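Local coordinates for Peptidase_M23 domain-containing protein (Enterococcus faecalis, PDB 6SMK) that probably cleaves peptide bonds of bacterial peptidoglycan as a prophage-encoded zinc metallopeptidase of the M23 family, this chain being the catalytic domain of a longer protein, at residues 41-53 with 64-76. The protein carries 1 engineered substitution. Residues are numbered along the deposited sequence; the frame is centred on the assembly and turned at random.
Sequences PIPAQYPGLVDWV and VGIKVADNLWAMY
L49 and K67 exchange backbone hydrogen bonds in the antiparallel β-hairpin of strands 48-54 and 63-69, part of the all-β M23 catalytic domain. A classic bulge, D51 and W52 facing G65, interrupts the regular pairing; within it G65 N hydrogen-bonds to W52 O and G65 O accepts the D51 N-H. The D51 carboxylate reaches across to strand 72-82. With chi1 at 65° its CG sits between backbone N and carbonyl carbon, and OD2 turns its syn lone pair to the indole N-H of W73 (NE1 to OD2 2.7 Å, N-H...O 164°). The carboxylate meets the indole at its edge, planes 3° apart, while K67 CG rests over the rim of one ring face.

W52 meets M75, whose chain, bent at chi2 and chi3, sets CE 3.5 Å from W52 CD1. SD makes an oblique Met-aromatic contact with the five-membered ring, and M75 touches R115 of strand 109-116; the M75 side chain is about 6 Å from that of zinc ligand H111 and about 10 Å from the zinc ion. On the face of V50 and I66, V50 CG2 packs on I66 CG1 at 3.7 Å.

Buried Y76 reaches the loop 44-47. I42 CG2 lies against its CD2, Y112 meets its ring edge-to-face, and its hydroxyl accepts the Q45 N-H (N to OH 2.8 Å). A water in the ring plane, 2.8 Å from Y76 OH, donates to Y46 O.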
# COMPACT_ATOMS: atom_id res chain seq x y z
N PRO A 41 3.00 12.68 3.84
CA PRO A 41 1.83 11.99 4.38
C PRO A 41 1.09 11.19 3.33
O PRO A 41 0.83 11.67 2.22
CB PRO A 41 0.99 13.14 4.91
CG PRO A 41 1.44 14.34 4.13
CD PRO A 41 2.87 14.14 3.87
N ILE A 42 0.72 9.97 3.70
CA ILE A 42 0.03 9.04 2.82
C ILE A 42 -1.47 9.20 3.05
O ILE A 42 -1.97 8.75 4.09
CB ILE A 42 0.40 7.58 3.12
CG1 ILE A 42 1.90 7.30 2.97
CG2 ILE A 42 -0.47 6.64 2.30
CD1 ILE A 42 2.27 6.72 1.68
N PRO A 43 -2.23 9.72 2.09
CA PRO A 43 -3.69 9.76 2.26
C PRO A 43 -4.33 8.47 1.76
O PRO A 43 -3.98 7.93 0.70
CB PRO A 43 -4.08 10.97 1.41
CG PRO A 43 -3.03 11.06 0.35
CD PRO A 43 -1.78 10.47 0.91
N ALA A 44 -5.26 7.95 2.56
CA ALA A 44 -5.93 6.70 2.24
C ALA A 44 -6.74 6.85 0.96
O ALA A 44 -7.47 7.82 0.78
CB ALA A 44 -6.85 6.30 3.39
N GLN A 45 -6.60 5.86 0.07
CA GLN A 45 -7.26 5.90 -1.22
C GLN A 45 -8.74 5.55 -1.14
O GLN A 45 -9.56 6.12 -1.88
CB GLN A 45 -6.55 4.95 -2.18
CG GLN A 45 -5.15 5.38 -2.46
CD GLN A 45 -5.08 6.82 -2.87
OE1 GLN A 45 -5.55 7.20 -3.95
NE2 GLN A 45 -4.51 7.64 -2.01
N TYR A 46 -9.11 4.62 -0.27
CA TYR A 46 -10.49 4.20 -0.14
C TYR A 46 -10.83 4.14 1.34
O TYR A 46 -9.96 3.90 2.18
CB TYR A 46 -10.70 2.83 -0.82
CG TYR A 46 -10.44 2.92 -2.31
CD1 TYR A 46 -9.17 2.73 -2.83
CD2 TYR A 46 -11.46 3.24 -3.19
CE1 TYR A 46 -8.93 2.84 -4.19
CE2 TYR A 46 -11.24 3.34 -4.54
CZ TYR A 46 -9.98 3.15 -5.04
OH TYR A 46 -9.77 3.28 -6.40
N PRO A 47 -12.09 4.39 1.70
CA PRO A 47 -12.49 4.28 3.11
C PRO A 47 -12.56 2.84 3.55
O PRO A 47 -12.88 1.94 2.76
CB PRO A 47 -13.88 4.92 3.13
CG PRO A 47 -14.41 4.62 1.79
CD PRO A 47 -13.23 4.74 0.84
N GLY A 48 -12.29 2.62 4.82
CA GLY A 48 -12.48 1.30 5.39
C GLY A 48 -12.03 1.25 6.83
O GLY A 48 -11.71 2.28 7.45
N LEU A 49 -12.00 0.03 7.36
CA LEU A 49 -11.64 -0.27 8.73
C LEU A 49 -10.18 -0.70 8.80
O LEU A 49 -9.75 -1.58 8.05
CB LEU A 49 -12.53 -1.38 9.27
CG LEU A 49 -12.14 -2.03 10.60
CD1 LEU A 49 -12.49 -1.12 11.76
CD2 LEU A 49 -12.80 -3.39 10.73
N VAL A 50 -9.42 -0.07 9.68
CA VAL A 50 -8.04 -0.48 9.94
C VAL A 50 -8.08 -1.74 10.79
O VAL A 50 -8.51 -1.71 11.94
CB VAL A 50 -7.24 0.62 10.64
CG1 VAL A 50 -5.94 0.04 11.21
CG2 VAL A 50 -6.97 1.78 9.68
N ASP A 51 -7.64 -2.86 10.21
CA ASP A 51 -7.62 -4.12 10.94
C ASP A 51 -6.27 -4.82 10.81
O ASP A 51 -6.19 -6.04 11.01
CB ASP A 51 -8.75 -5.05 10.49
CG ASP A 51 -8.60 -5.51 9.06
OD1 ASP A 51 -7.79 -4.92 8.31
OD2 ASP A 51 -9.32 -6.46 8.68
N TRP A 52 -5.21 -4.08 10.52
CA TRP A 52 -3.89 -4.68 10.36
C TRP A 52 -2.85 -3.58 10.48
O TRP A 52 -2.79 -2.70 9.61
CB TRP A 52 -3.78 -5.39 9.03
CG TRP A 52 -2.47 -6.01 8.78
CD1 TRP A 52 -1.34 -5.39 8.31
CD2 TRP A 52 -2.14 -7.38 8.95
NE1 TRP A 52 -0.32 -6.30 8.20
CE2 TRP A 52 -0.79 -7.53 8.59
CE3 TRP A 52 -2.85 -8.49 9.39
CZ2 TRP A 52 -0.14 -8.76 8.64
CZ3 TRP A 52 -2.21 -9.71 9.44
CH2 TRP A 52 -0.86 -9.84 9.07
N VAL A 53 -2.03 -3.63 11.53
CA VAL A 53 -0.92 -2.70 11.68
C VAL A 53 0.30 -3.51 12.07
O VAL A 53 0.23 -4.39 12.93
CB VAL A 53 -1.21 -1.61 12.73
CG1 VAL A 53 -0.04 -0.68 12.82
CG2 VAL A 53 -2.48 -0.85 12.35
N VAL A 64 0.14 -0.65 7.07
CA VAL A 64 -1.22 -0.84 7.55
C VAL A 64 -2.04 -1.55 6.48
O VAL A 64 -1.83 -1.37 5.28
CB VAL A 64 -1.91 0.49 7.93
CG1 VAL A 64 -1.04 1.28 8.87
CG2 VAL A 64 -2.20 1.28 6.72
N GLY A 65 -2.98 -2.36 6.94
CA GLY A 65 -4.04 -2.90 6.10
C GLY A 65 -5.37 -2.28 6.48
O GLY A 65 -5.69 -2.15 7.66
N ILE A 66 -6.14 -1.90 5.46
CA ILE A 66 -7.49 -1.38 5.65
C ILE A 66 -8.46 -2.22 4.83
O ILE A 66 -8.29 -2.39 3.62
CB ILE A 66 -7.61 0.10 5.25
CG1 ILE A 66 -6.70 0.95 6.11
CG2 ILE A 66 -9.04 0.60 5.42
CD1 ILE A 66 -5.94 1.96 5.30
N LYS A 67 -9.49 -2.73 5.49
CA LYS A 67 -10.51 -3.50 4.79
C LYS A 67 -11.40 -2.51 4.04
O LYS A 67 -12.10 -1.70 4.65
CB LYS A 67 -11.30 -4.38 5.76
CG LYS A 67 -12.37 -5.23 5.09
CD LYS A 67 -13.49 -5.76 6.00
CE LYS A 67 -14.08 -7.05 5.41
NZ LYS A 67 -15.42 -7.33 5.98
N VAL A 68 -11.35 -2.53 2.72
CA VAL A 68 -12.03 -1.53 1.91
C VAL A 68 -13.24 -2.09 1.20
O VAL A 68 -13.95 -1.32 0.53
CB VAL A 68 -11.09 -0.89 0.88
CG1 VAL A 68 -9.92 -0.21 1.57
CG2 VAL A 68 -10.60 -1.95 -0.09
N ALA A 69 -13.50 -3.38 1.32
CA ALA A 69 -14.58 -4.05 0.63
C ALA A 69 -14.88 -5.33 1.39
O ALA A 69 -14.18 -5.68 2.35
CB ALA A 69 -14.22 -4.31 -0.83
N ASP A 70 -15.91 -6.05 0.94
CA ASP A 70 -16.31 -7.25 1.66
C ASP A 70 -15.20 -8.29 1.74
O ASP A 70 -15.09 -9.01 2.74
CB ASP A 70 -17.54 -7.88 1.01
CG ASP A 70 -17.96 -9.16 1.67
OD1 ASP A 70 -17.91 -9.20 2.93
OD2 ASP A 70 -18.31 -10.12 0.95
N ASN A 71 -14.36 -8.37 0.70
CA ASN A 71 -13.28 -9.35 0.64
C ASN A 71 -12.04 -8.74 -0.01
O ASN A 71 -11.47 -9.29 -0.96
CB ASN A 71 -13.73 -10.60 -0.11
CG ASN A 71 -12.70 -11.71 -0.09
OD1 ASN A 71 -11.92 -11.82 0.84
ND2 ASN A 71 -12.71 -12.55 -1.12
N LEU A 72 -11.62 -7.58 0.49
CA LEU A 72 -10.51 -6.86 -0.12
C LEU A 72 -9.89 -5.94 0.91
O LEU A 72 -10.60 -5.20 1.60
CB LEU A 72 -10.98 -6.05 -1.32
CG LEU A 72 -9.92 -5.85 -2.38
CD1 LEU A 72 -9.32 -7.18 -2.75
CD2 LEU A 72 -10.56 -5.20 -3.58
N TRP A 73 -8.56 -6.00 1.00
CA TRP A 73 -7.78 -5.19 1.94
C TRP A 73 -6.75 -4.41 1.15
O TRP A 73 -6.04 -4.98 0.31
CB TRP A 73 -7.09 -6.07 2.98
CG TRP A 73 -8.02 -6.59 4.03
CD1 TRP A 73 -8.11 -6.16 5.32
CD2 TRP A 73 -8.99 -7.63 3.88
NE1 TRP A 73 -9.08 -6.87 5.99
CE2 TRP A 73 -9.64 -7.78 5.12
CE3 TRP A 73 -9.38 -8.45 2.82
CZ2 TRP A 73 -10.65 -8.70 5.33
CZ3 TRP A 73 -10.39 -9.37 3.02
CH2 TRP A 73 -11.01 -9.49 4.27
N ALA A 74 -6.67 -3.11 1.42
CA ALA A 74 -5.64 -2.25 0.85
C ALA A 74 -4.50 -2.11 1.85
O ALA A 74 -4.73 -1.75 3.01
CB ALA A 74 -6.21 -0.88 0.48
N MET A 75 -3.28 -2.38 1.40
CA MET A 75 -2.09 -2.31 2.24
C MET A 75 -1.23 -1.14 1.80
O MET A 75 -0.98 -0.96 0.61
CB MET A 75 -1.30 -3.61 2.16
CG MET A 75 -2.14 -4.87 2.07
SD MET A 75 -3.07 -5.16 3.58
CE MET A 75 -1.75 -5.23 4.81
N TYR A 76 -0.76 -0.34 2.77
CA TYR A 76 0.12 0.79 2.51
C TYR A 76 1.41 0.56 3.28
O TYR A 76 1.39 0.55 4.51
CB TYR A 76 -0.52 2.11 2.94
CG TYR A 76 -1.89 2.42 2.38
CD1 TYR A 76 -3.02 1.74 2.82
CD2 TYR A 76 -2.06 3.42 1.45
CE1 TYR A 76 -4.27 2.03 2.32
CE2 TYR A 76 -3.30 3.72 0.94
CZ TYR A 76 -4.40 3.03 1.38
OH TYR A 76 -5.63 3.35 0.86
O HOH W 1 -7.93 2.40 2.09